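Local coordinates for protein 5-carboxymethyl-2-hydroxymuconate semialdehyde dehydrogenase (PDB 2D4E) that probably oxidises 5-carboxymethyl-2-hydroxymuconate semialdehyde to the corresponding acid, using bound NAD as the electron acceptor, at residues C[433-438]-C[479-484]; C[246-251]-C[269-274]; C[69-74]-C[239-244]; C[191-196]-C[220-225]. All coordinates share one frame; numbering follows the deposited sequence.

Interaction 1. Residues C[433-438]-C[479-484]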
# COMPACT_ATOMS: atom_id res chain seq x y z
N THR C 433 21.86 -25.68 -0.17
CA THR C 433 23.10 -24.96 -0.51
C THR C 433 23.08 -23.74 0.38
O THR C 433 22.05 -23.40 0.96
CB THR C 433 23.19 -24.48 -1.99
OG1 THR C 433 22.40 -23.30 -2.17
CG2 THR C 433 22.72 -25.57 -2.94
N LYS C 434 24.22 -23.06 0.50
CA LYS C 434 24.28 -21.87 1.34
C LYS C 434 23.75 -20.65 0.60
O LYS C 434 23.68 -19.55 1.17
CB LYS C 434 25.73 -21.62 1.79
CG LYS C 434 26.69 -21.30 0.66
CD LYS C 434 28.03 -20.83 1.21
CE LYS C 434 28.95 -20.34 0.10
NZ LYS C 434 30.14 -19.63 0.64
N TYR C 435 23.37 -20.84 -0.66
CA TYR C 435 22.86 -19.74 -1.47
C TYR C 435 21.34 -19.71 -1.56
O TYR C 435 20.65 -20.62 -1.09
CB TYR C 435 23.47 -19.79 -2.88
CG TYR C 435 24.97 -19.58 -2.90
CD1 TYR C 435 25.84 -20.63 -3.21
CD2 TYR C 435 25.52 -18.33 -2.60
CE1 TYR C 435 27.22 -20.44 -3.22
CE2 TYR C 435 26.91 -18.13 -2.62
CZ TYR C 435 27.75 -19.19 -2.93
OH TYR C 435 29.11 -18.99 -2.93
N GLY C 436 20.82 -18.65 -2.17
CA GLY C 436 19.38 -18.52 -2.33
C GLY C 436 19.01 -17.30 -3.14
O GLY C 436 18.27 -16.43 -2.67
N LEU C 437 19.52 -17.22 -4.36
CA LEU C 437 19.22 -16.09 -5.24
C LEU C 437 17.98 -16.39 -6.09
O LEU C 437 16.91 -15.82 -5.86
CB LEU C 437 20.43 -15.78 -6.13
CG LEU C 437 20.33 -14.53 -7.02
CD1 LEU C 437 19.97 -13.31 -6.17
CD2 LEU C 437 21.66 -14.32 -7.73
N ALA C 438 18.12 -17.27 -7.07
CA ALA C 438 16.99 -17.63 -7.92
C ALA C 438 16.72 -19.13 -7.96
O ALA C 438 17.48 -19.93 -7.43
CB ALA C 438 17.22 -17.11 -9.33
N LYS C 479 19.66 -16.07 2.44
CA LYS C 479 20.83 -16.85 2.83
C LYS C 479 22.11 -16.13 2.40
O LYS C 479 22.23 -14.91 2.53
CB LYS C 479 20.80 -18.23 2.17
CG LYS C 479 19.68 -19.14 2.63
CD LYS C 479 19.87 -20.49 1.96
CE LYS C 479 18.90 -21.53 2.45
NZ LYS C 479 19.10 -22.77 1.65
N GLY C 480 23.07 -16.89 1.86
CA GLY C 480 24.33 -16.32 1.43
C GLY C 480 24.27 -15.50 0.14
O GLY C 480 25.31 -15.06 -0.36
N SER C 481 23.08 -15.27 -0.40
CA SER C 481 22.96 -14.51 -1.63
C SER C 481 22.74 -13.02 -1.41
O SER C 481 22.57 -12.26 -2.36
CB SER C 481 21.85 -15.08 -2.51
OG SER C 481 22.23 -16.34 -3.03
N GLY C 482 22.73 -12.61 -0.14
CA GLY C 482 22.55 -11.20 0.15
C GLY C 482 21.35 -10.87 1.01
O GLY C 482 20.75 -11.74 1.65
N ASP C 483 21.01 -9.59 1.02
CA ASP C 483 19.89 -9.11 1.80
C ASP C 483 19.39 -7.81 1.18
O ASP C 483 20.06 -7.23 0.33
CB ASP C 483 20.34 -8.90 3.25
CG ASP C 483 19.20 -8.52 4.17
OD1 ASP C 483 18.12 -9.15 4.08
OD2 ASP C 483 19.38 -7.58 4.98
N ARG C 484 18.21 -7.36 1.61
CA ARG C 484 17.61 -6.14 1.09
C ARG C 484 17.11 -6.41 -0.32
O ARG C 484 17.39 -7.45 -0.91
CB ARG C 484 18.63 -5.01 1.05
CG ARG C 484 19.29 -4.69 2.38
CD ARG C 484 18.51 -3.64 3.12
NE ARG C 484 19.21 -3.16 4.30
CZ ARG C 484 18.74 -2.22 5.11
NH1 ARG C 484 17.56 -1.67 4.84
NH2 ARG C 484 19.43 -1.85 6.18
O HOH W 1 18.24 -21.71 -1.06
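S481 points its hydroxyl into the loop at Y435-G436-L437, where OG takes the backbone N-H of G436 at 2.8 Å in a nearly straight bond (166° at the hydrogen). OG lies anti to its own carbonyl carbon (chi1 -70°), which turns it toward that loop; the same oxygen rests 3.6 Å from L437 CB and lies at the edge of the Y435 ring, near the ring plane. OG also bonds the carbonyl O of G273, so one buried hydroxyl joins three pieces of chain. An alanine here would probably leave the G436 N-H and the G273 carbonyl without their shared mate and free the loop to shift.

K479 comes from the other side of the backbone. Its extended chain runs along the carbonyls of 433-435, CB 3.3 Å from K434 O and CD 3.2 Å from Y435 O, until NZ reaches T433 O at 3.1 Å, almost in line with the carbonyl. NZ also makes a salt bridge to E457 and bonds a water that donates to Y435 O. Between these two side chains G480 N bonds K434 O at 2.8 Å. T433 OG1 accepts from Y435 N, an ST turn.

L437 touches NAD, and G480 O meets T251 at the start of helix 251-261. The contact joins the loop before helix 488-495 to the one between helix 423-431 and strand 438-442, a strand of the mixed sheet that in aldehyde dehydrogenases forms the catalytic domain, so it probably lies where this domain meets the NAD-binding one.

Interaction 2. Residues C[246-251]-C[269-274]. With NA (sodium ion), chain J; NAD (nicotinamide-adenine-dinucleotide), chain K.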
# COMPACT_ATOMS: atom_id res chain seq x y z
N THR C 246 26.35 -0.17 -1.41
CA THR C 246 25.70 -1.24 -2.16
C THR C 246 26.86 -2.12 -2.62
O THR C 246 27.93 -1.63 -2.97
CB THR C 246 24.94 -0.74 -3.42
OG1 THR C 246 25.88 -0.22 -4.37
CG2 THR C 246 23.93 0.34 -3.05
N LEU C 247 26.66 -3.43 -2.58
CA LEU C 247 27.70 -4.34 -3.01
C LEU C 247 27.11 -5.43 -3.88
O LEU C 247 26.12 -6.07 -3.52
CB LEU C 247 28.42 -4.97 -1.82
CG LEU C 247 29.37 -6.11 -2.19
CD1 LEU C 247 30.50 -5.60 -3.08
CD2 LEU C 247 29.94 -6.73 -0.93
N THR C 248 27.72 -5.62 -5.03
CA THR C 248 27.31 -6.66 -5.95
C THR C 248 28.60 -7.43 -6.21
O THR C 248 29.50 -6.94 -6.90
CB THR C 248 26.75 -6.05 -7.24
OG1 THR C 248 25.62 -5.23 -6.93
CG2 THR C 248 26.29 -7.15 -8.18
N GLY C 249 28.70 -8.62 -5.64
CA GLY C 249 29.90 -9.42 -5.79
C GLY C 249 29.79 -10.75 -5.06
O GLY C 249 28.70 -11.23 -4.78
N GLU C 250 30.94 -11.33 -4.73
CA GLU C 250 30.99 -12.62 -4.05
C GLU C 250 30.55 -12.54 -2.61
O GLU C 250 30.71 -11.51 -1.94
CB GLU C 250 32.40 -13.22 -4.12
CG GLU C 250 32.95 -13.30 -5.53
CD GLU C 250 34.24 -14.09 -5.61
OE1 GLU C 250 35.06 -13.81 -6.50
OE2 GLU C 250 34.43 -15.01 -4.78
N THR C 251 30.00 -13.65 -2.12
CA THR C 251 29.51 -13.73 -0.76
C THR C 251 30.63 -13.46 0.25
O THR C 251 30.42 -12.77 1.26
CB THR C 251 28.91 -15.12 -0.50
OG1 THR C 251 27.83 -15.34 -1.42
CG2 THR C 251 28.38 -15.22 0.93
N SER C 269 23.47 -3.00 1.24
CA SER C 269 22.49 -3.62 0.35
C SER C 269 23.26 -4.58 -0.56
O SER C 269 23.53 -4.27 -1.72
CB SER C 269 21.78 -2.56 -0.49
OG SER C 269 20.89 -3.17 -1.41
N PRO C 270 23.62 -5.77 -0.04
CA PRO C 270 24.37 -6.75 -0.82
C PRO C 270 23.61 -7.72 -1.70
O PRO C 270 22.64 -8.34 -1.28
CB PRO C 270 25.17 -7.48 0.26
CG PRO C 270 24.16 -7.58 1.37
CD PRO C 270 23.49 -6.20 1.37
N GLU C 271 24.09 -7.84 -2.93
CA GLU C 271 23.56 -8.78 -3.92
C GLU C 271 24.80 -9.64 -4.14
O GLU C 271 25.75 -9.23 -4.83
CB GLU C 271 23.15 -8.04 -5.20
CG GLU C 271 21.96 -7.11 -4.99
CD GLU C 271 21.63 -6.29 -6.23
OE1 GLU C 271 22.56 -6.04 -7.02
OE2 GLU C 271 20.45 -5.88 -6.39
N LEU C 272 24.81 -10.81 -3.51
CA LEU C 272 25.97 -11.68 -3.56
C LEU C 272 25.87 -12.91 -4.46
O LEU C 272 25.10 -12.92 -5.43
CB LEU C 272 26.33 -12.07 -2.11
CG LEU C 272 26.29 -10.86 -1.15
CD1 LEU C 272 26.46 -11.32 0.28
CD2 LEU C 272 27.37 -9.84 -1.52
N GLY C 273 26.65 -13.94 -4.14
CA GLY C 273 26.69 -15.15 -4.95
C GLY C 273 25.42 -15.96 -5.10
O GLY C 273 24.40 -15.69 -4.47
N GLY C 274 25.48 -16.96 -5.97
CA GLY C 274 24.33 -17.82 -6.19
C GLY C 274 24.71 -19.17 -6.75
O GLY C 274 25.82 -19.36 -7.26
NA NA J . 35.91 -11.99 -7.55
PA NAD K . 34.25 -9.37 -6.15
O1A NAD K . 35.63 -9.66 -5.79
O2A NAD K . 33.35 -9.43 -4.98
O5B NAD K . 34.03 -7.91 -6.82
C5B NAD K . 32.93 -6.99 -6.52
C4B NAD K . 33.53 -5.66 -6.12
O4B NAD K . 34.11 -5.91 -4.82
C3B NAD K . 34.72 -5.19 -7.00
O3B NAD K . 34.48 -3.85 -7.49
C2B NAD K . 35.91 -5.30 -6.04
O2B NAD K . 36.95 -4.33 -6.30
C1B NAD K . 35.24 -5.13 -4.69
N9A NAD K . 36.04 -5.67 -3.60
C8A NAD K . 36.78 -6.84 -3.55
N7A NAD K . 37.40 -7.03 -2.37
C5A NAD K . 37.02 -5.91 -1.63
C6A NAD K . 37.34 -5.49 -0.28
N6A NAD K . 38.13 -6.20 0.53
N1A NAD K . 36.77 -4.30 0.14
C2A NAD K . 35.95 -3.57 -0.72
N3A NAD K . 35.61 -3.87 -1.96
C4A NAD K . 36.17 -5.06 -2.37
O3 NAD K . 33.85 -10.36 -7.23
PN NAD K . 33.39 -10.37 -8.75
O1N NAD K . 34.31 -11.29 -9.44
O2N NAD K . 33.36 -8.98 -9.25
O5D NAD K . 32.05 -11.07 -8.43
C5D NAD K . 31.24 -11.83 -9.29
C4D NAD K . 30.22 -12.20 -8.26
O4D NAD K . 29.17 -11.21 -8.15
C3D NAD K . 29.59 -13.58 -8.37
O3D NAD K . 29.63 -14.31 -7.13
C2D NAD K . 28.18 -13.22 -8.84
O2D NAD K . 27.24 -14.25 -8.49
C1D NAD K . 27.96 -11.89 -8.14
N1N NAD K . 26.90 -11.08 -8.76
C2N NAD K . 25.73 -11.05 -8.00
C3N NAD K . 24.68 -10.32 -8.53
C7N NAD K . 23.34 -10.23 -7.81
O7N NAD K . 22.46 -9.56 -8.32
N7N NAD K . 23.15 -10.88 -6.65
C4N NAD K . 24.80 -9.61 -9.81
C5N NAD K . 26.06 -9.73 -10.47
C6N NAD K . 27.14 -10.43 -10.01
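L247 and E271 anchor a parallel ladder: E271 N bonds L247 O at 2.8 Å and G249 N bonds E271 O at 3.1 Å, while the bond from L247 N to S269 O is weak. CA-H groups of P270, T248 and L272 add contacts to carbonyl oxygens between the strands. G273 N donates to T251 OG1 at 3.3 Å, a hydroxyl that also bonds G480 O.

Apolar contact is slight: L247 and L272 cross at about a right angle, their CD2 methyls 4.1 Å apart. On the other face T248 and E271 lie side by side, and R182 bonds both T248 OG1 and E271 OE1.

E250 N donates to NAD O2A, and L272 O receives NAD N7N at 3.1 Å. The sodium ion is bound by E250 OE1 at 2.3 Å and by NAD O1A, O3 and O1N; R355 also bonds that OE1. T248 CG2, anti to its backbone N, lies 3.3 Å from NAD C4N. A side chain on G249 would collide with NAD O2A.

Helix 251-261 connects strands 244-248 and 267-271 in a beta-alpha-beta unit of the Rossmann-like NAD-binding domain; strand 166-169 continues the sheet, and helix 488-495 packs on T246 and S269.

Interaction 3. Residues C[69-74]-C[239-244]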
# COMPACT_ATOMS: atom_id res chain seq x y z
N ALA C 69 36.71 11.92 -3.04
CA ALA C 69 35.41 11.58 -3.63
C ALA C 69 34.31 11.62 -2.58
O ALA C 69 33.23 12.15 -2.83
CB ALA C 69 35.47 10.19 -4.27
N ALA C 70 34.58 11.05 -1.41
CA ALA C 70 33.60 11.02 -0.33
C ALA C 70 33.26 12.44 0.14
O ALA C 70 32.10 12.77 0.37
CB ALA C 70 34.13 10.18 0.83
N LYS C 71 34.28 13.27 0.28
CA LYS C 71 34.07 14.66 0.70
C LYS C 71 33.21 15.38 -0.33
O LYS C 71 32.35 16.18 0.02
CB LYS C 71 35.41 15.39 0.84
CG LYS C 71 36.13 15.12 2.15
CD LYS C 71 37.51 15.75 2.15
CE LYS C 71 38.07 15.82 3.56
NZ LYS C 71 37.87 14.54 4.29
N ALA C 72 33.45 15.08 -1.61
CA ALA C 72 32.68 15.71 -2.67
C ALA C 72 31.22 15.28 -2.62
O ALA C 72 30.31 16.11 -2.72
CB ALA C 72 33.29 15.37 -4.04
N ALA C 73 30.98 13.98 -2.44
CA ALA C 73 29.62 13.47 -2.38
C ALA C 73 28.92 14.05 -1.16
O ALA C 73 27.75 14.44 -1.23
CB ALA C 73 29.63 11.94 -2.29
N HIS C 74 29.64 14.11 -0.04
CA HIS C 74 29.09 14.64 1.19
C HIS C 74 28.73 16.11 1.06
O HIS C 74 27.62 16.52 1.39
CB HIS C 74 30.09 14.47 2.34
CG HIS C 74 29.66 15.13 3.61
ND1 HIS C 74 28.68 14.60 4.43
CD2 HIS C 74 30.04 16.29 4.19
CE1 HIS C 74 28.49 15.40 5.46
NE2 HIS C 74 29.30 16.44 5.34
N HIS C 239 35.22 4.75 4.77
CA HIS C 239 35.02 6.19 4.91
C HIS C 239 33.77 6.62 5.66
O HIS C 239 32.65 6.24 5.31
CB HIS C 239 35.05 6.87 3.54
CG HIS C 239 35.44 8.31 3.61
ND1 HIS C 239 34.67 9.26 4.25
CD2 HIS C 239 36.56 8.96 3.18
CE1 HIS C 239 35.29 10.43 4.21
NE2 HIS C 239 36.44 10.27 3.57
N PRO C 240 33.96 7.44 6.71
CA PRO C 240 32.89 7.97 7.57
C PRO C 240 31.86 8.88 6.91
O PRO C 240 30.82 9.15 7.51
CB PRO C 240 33.66 8.66 8.69
CG PRO C 240 34.89 9.15 8.01
CD PRO C 240 35.27 7.97 7.12
N LEU C 241 32.13 9.37 5.71
CA LEU C 241 31.17 10.25 5.06
C LEU C 241 30.24 9.54 4.08
O LEU C 241 29.39 10.17 3.45
CB LEU C 241 31.89 11.41 4.36
CG LEU C 241 32.66 12.36 5.28
CD1 LEU C 241 33.30 13.46 4.45
CD2 LEU C 241 31.74 12.96 6.33
N VAL C 242 30.39 8.22 3.94
CA VAL C 242 29.55 7.44 3.03
C VAL C 242 28.78 6.42 3.86
O VAL C 242 29.19 5.26 3.98
CB VAL C 242 30.41 6.73 1.96
CG1 VAL C 242 29.52 5.99 0.97
CG2 VAL C 242 31.28 7.75 1.24
N PRO C 243 27.64 6.84 4.44
CA PRO C 243 26.80 5.99 5.28
C PRO C 243 26.14 4.78 4.62
O PRO C 243 25.86 3.79 5.29
CB PRO C 243 25.78 6.98 5.84
CG PRO C 243 25.60 7.94 4.70
CD PRO C 243 27.02 8.16 4.22
N LEU C 244 25.91 4.85 3.31
CA LEU C 244 25.28 3.75 2.59
C LEU C 244 26.24 3.06 1.61
O LEU C 244 27.05 3.71 0.94
CB LEU C 244 24.05 4.24 1.83
CG LEU C 244 22.72 4.28 2.59
CD1 LEU C 244 22.82 5.17 3.84
CD2 LEU C 244 21.63 4.79 1.64
O HOH W 2 27.68 12.09 4.38
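L241 reaches from the loop onto helix 63-80 and touches it from CB to both terminal methyls. Its CB lies 4.4 Å from A70 CB and also close to H74 CB. CG, anti to the carbonyl carbon (chi1 -64°), directs the fork toward the helix: CD1 settles 4.0 Å from K71 CG and against H74 CB, whereas CD2 sits over the middle of one face of the H74 imidazole, 4.0 Å from the ring centroid, a CH-pi contact. At the edge of that ring, in its plane, a water bonds ND1 and donates to L241 O.

The loop is a type I beta turn, H239 to V242, placed where helix 229-238 ends and before strand 244-248 of the parallel sheet in the NAD-binding domain. It sets two further side chains against A70. The H239 ring lies flat over the A70 methyl, whose CB stands 3.4 Å from the centroid and on the ring normal, a second CH-pi contact. V242 CG2 meets the same methyl, A70 CB, at 3.8 Å.

H239 ND1 accepts L241 N at 2.9 Å in the ring plane, which with a bond from NE2 to D67 fixes the ring's rotation. An alanine in place of H239 would probably uncover one side of the A70 methyl and leave L241 N and D67 without these bonds. D67 also takes a salt bridge from K71 NZ, one helical turn on.

Interaction 4. Residues C[191-196]-C[220-225]. With NAD (nicotinamide-adenine-dinucleotide), chain K.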
# COMPACT_ATOMS: atom_id res chain seq x y z
N ASN C 191 20.18 11.02 -3.30
CA ASN C 191 21.49 10.74 -2.71
C ASN C 191 22.62 11.03 -3.69
O ASN C 191 22.41 11.03 -4.90
CB ASN C 191 21.58 9.28 -2.26
CG ASN C 191 20.57 8.94 -1.19
OD1 ASN C 191 20.50 9.60 -0.16
ND2 ASN C 191 19.77 7.91 -1.43
N THR C 192 23.81 11.28 -3.16
CA THR C 192 24.98 11.51 -4.00
C THR C 192 25.69 10.17 -4.12
O THR C 192 25.42 9.25 -3.35
CB THR C 192 25.93 12.58 -3.40
OG1 THR C 192 26.27 12.22 -2.06
CG2 THR C 192 25.25 13.94 -3.41
N VAL C 193 26.62 10.06 -5.06
CA VAL C 193 27.28 8.79 -5.31
C VAL C 193 28.80 8.76 -5.51
O VAL C 193 29.40 9.70 -6.02
CB VAL C 193 26.64 8.15 -6.56
CG1 VAL C 193 27.36 6.86 -6.94
CG2 VAL C 193 25.16 7.91 -6.31
N VAL C 194 29.40 7.65 -5.09
CA VAL C 194 30.82 7.40 -5.29
C VAL C 194 30.88 5.95 -5.78
O VAL C 194 30.66 5.01 -5.02
CB VAL C 194 31.65 7.51 -3.99
CG1 VAL C 194 33.09 7.10 -4.29
CG2 VAL C 194 31.62 8.94 -3.45
N LEU C 195 31.17 5.78 -7.07
CA LEU C 195 31.25 4.46 -7.68
C LEU C 195 32.68 3.90 -7.68
O LEU C 195 33.63 4.61 -8.00
CB LEU C 195 30.72 4.52 -9.11
CG LEU C 195 30.89 3.29 -10.01
CD1 LEU C 195 30.01 2.16 -9.50
CD2 LEU C 195 30.52 3.65 -11.44
N LYS C 196 32.81 2.62 -7.32
CA LYS C 196 34.10 1.93 -7.31
C LYS C 196 33.86 0.64 -8.09
O LYS C 196 33.45 -0.37 -7.53
CB LYS C 196 34.55 1.61 -5.87
CG LYS C 196 36.07 1.59 -5.67
CD LYS C 196 36.80 0.66 -6.64
CE LYS C 196 36.52 -0.81 -6.34
NZ LYS C 196 37.11 -1.74 -7.36
N GLY C 220 30.16 16.93 -7.77
CA GLY C 220 30.10 16.21 -6.52
C GLY C 220 28.96 15.21 -6.39
O GLY C 220 29.03 14.30 -5.57
N VAL C 221 27.91 15.39 -7.18
CA VAL C 221 26.77 14.48 -7.11
C VAL C 221 27.18 13.06 -7.48
O VAL C 221 26.77 12.10 -6.82
CB VAL C 221 25.62 14.97 -8.00
CG1 VAL C 221 24.50 13.93 -8.04
CG2 VAL C 221 25.09 16.30 -7.47
N PHE C 222 27.98 12.92 -8.53
CA PHE C 222 28.46 11.60 -8.95
C PHE C 222 29.98 11.58 -9.04
O PHE C 222 30.59 12.38 -9.76
CB PHE C 222 27.86 11.18 -10.29
CG PHE C 222 28.41 9.88 -10.81
CD1 PHE C 222 29.51 9.87 -11.67
CD2 PHE C 222 27.87 8.66 -10.41
CE1 PHE C 222 30.06 8.67 -12.11
CE2 PHE C 222 28.41 7.45 -10.85
CZ PHE C 222 29.51 7.46 -11.71
N ASN C 223 30.60 10.67 -8.31
CA ASN C 223 32.06 10.54 -8.29
C ASN C 223 32.48 9.12 -8.62
O ASN C 223 31.77 8.16 -8.31
CB ASN C 223 32.59 10.91 -6.92
CG ASN C 223 32.12 12.27 -6.47
OD1 ASN C 223 32.79 13.27 -6.71
ND2 ASN C 223 30.95 12.31 -5.85
N LEU C 224 33.65 9.00 -9.23
CA LEU C 224 34.19 7.71 -9.63
C LEU C 224 35.63 7.55 -9.20
O LEU C 224 36.46 8.45 -9.39
CB LEU C 224 34.09 7.56 -11.14
CG LEU C 224 35.01 6.52 -11.77
CD1 LEU C 224 34.59 5.12 -11.31
CD2 LEU C 224 34.95 6.63 -13.29
N VAL C 225 35.94 6.40 -8.61
CA VAL C 225 37.30 6.10 -8.19
C VAL C 225 37.65 4.70 -8.69
O VAL C 225 37.06 3.72 -8.26
CB VAL C 225 37.47 6.14 -6.66
CG1 VAL C 225 38.91 5.85 -6.29
CG2 VAL C 225 37.06 7.51 -6.12
PA NAD K . 34.25 -9.37 -6.15
O1A NAD K . 35.63 -9.66 -5.79
O2A NAD K . 33.35 -9.43 -4.98
O5B NAD K . 34.03 -7.91 -6.82
C5B NAD K . 32.93 -6.99 -6.52
C4B NAD K . 33.53 -5.66 -6.12
O4B NAD K . 34.11 -5.91 -4.82
C3B NAD K . 34.72 -5.19 -7.00
O3B NAD K . 34.48 -3.85 -7.49
C2B NAD K . 35.91 -5.30 -6.04
O2B NAD K . 36.95 -4.33 -6.30
C1B NAD K . 35.24 -5.13 -4.69
N9A NAD K . 36.04 -5.67 -3.60
C8A NAD K . 36.78 -6.84 -3.55
N7A NAD K . 37.40 -7.03 -2.37
C5A NAD K . 37.02 -5.91 -1.63
C6A NAD K . 37.34 -5.49 -0.28
N6A NAD K . 38.13 -6.20 0.53
N1A NAD K . 36.77 -4.30 0.14
C2A NAD K . 35.95 -3.57 -0.72
N3A NAD K . 35.61 -3.87 -1.96
C4A NAD K . 36.17 -5.06 -2.37
O3 NAD K . 33.85 -10.36 -7.23
PN NAD K . 33.39 -10.37 -8.75
O1N NAD K . 34.31 -11.29 -9.44
O2N NAD K . 33.36 -8.98 -9.25
O5D NAD K . 32.05 -11.07 -8.43
C5D NAD K . 31.24 -11.83 -9.29
C4D NAD K . 30.22 -12.20 -8.26
O4D NAD K . 29.17 -11.21 -8.15
C3D NAD K . 29.59 -13.58 -8.37
O3D NAD K . 29.63 -14.31 -7.13
C2D NAD K . 28.18 -13.22 -8.84
O2D NAD K . 27.24 -14.25 -8.49
C1D NAD K . 27.96 -11.89 -8.14
N1N NAD K . 26.90 -11.08 -8.76
C2N NAD K . 25.73 -11.05 -8.00
C3N NAD K . 24.68 -10.32 -8.53
C7N NAD K . 23.34 -10.23 -7.81
O7N NAD K . 22.46 -9.56 -8.32
N7N NAD K . 23.15 -10.88 -6.65
C4N NAD K . 24.80 -9.61 -9.81
C5N NAD K . 26.06 -9.73 -10.47
C6N NAD K . 27.14 -10.43 -10.01
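The F222 ring is the apolar centre: V193 CG1 packs 3.9 Å from its CD2, and L195 CD2 approaches the ring edge, near its plane, 4.0 Å from CZ. F222 leaves its strand on the face of V193 and L195, and CG anti to the backbone N (chi1 175°) lays the ring across toward them. L224 CD1 extends this patch, 4.3 Å from L195 CG. On the reverse face V194 CG2 meets N223 CB.

Around this core runs a parallel ladder, V193 N to V221 O, N223 N to V193 O, L195 N to N223 O and V225 N to L195 O. V193 O is held twice: N223 N and the side-chain ND2 (3.0 Å) come at it from opposite faces of the carbonyl plane. ND2 also donates to G220 O, while N223 OD1 accepts from A32 N.

At the polar edge K196, bent at chi2 and chi3, passes V225 O and brings NZ to the adenosine ribose, 2.8 Å from NAD O2B; NZ also bonds G227 O.

Strands 193-196 and 222-224 and the connecting helix 203-214 form a beta-alpha-beta unit. That helix and helix 175-188 cover F222, and helix 63-80 covers N223 and V225.

Helix 63-80 opens interaction 3, which closes the longest loop here, 164 residues, when the turn at 239-242 folds back on it. Within that loop, interaction 4 opens and closes around 23 residues, pairing strands 193-196 and 222-224; the two contacts touch where T192 OG1 bonds A73 O. The chain then passes straight into interaction 2, which closes 17 residues; its strands belong to the same sheet, with 166-169 between the two pairs, and both contacts hold NAD. Interaction 1 comes last, in series, closing 40 residues between two loops toward the C-terminal end. It touches interaction 2 directly, joining the loop before strand 438-442, of the mixed sheet, to the cofactor site.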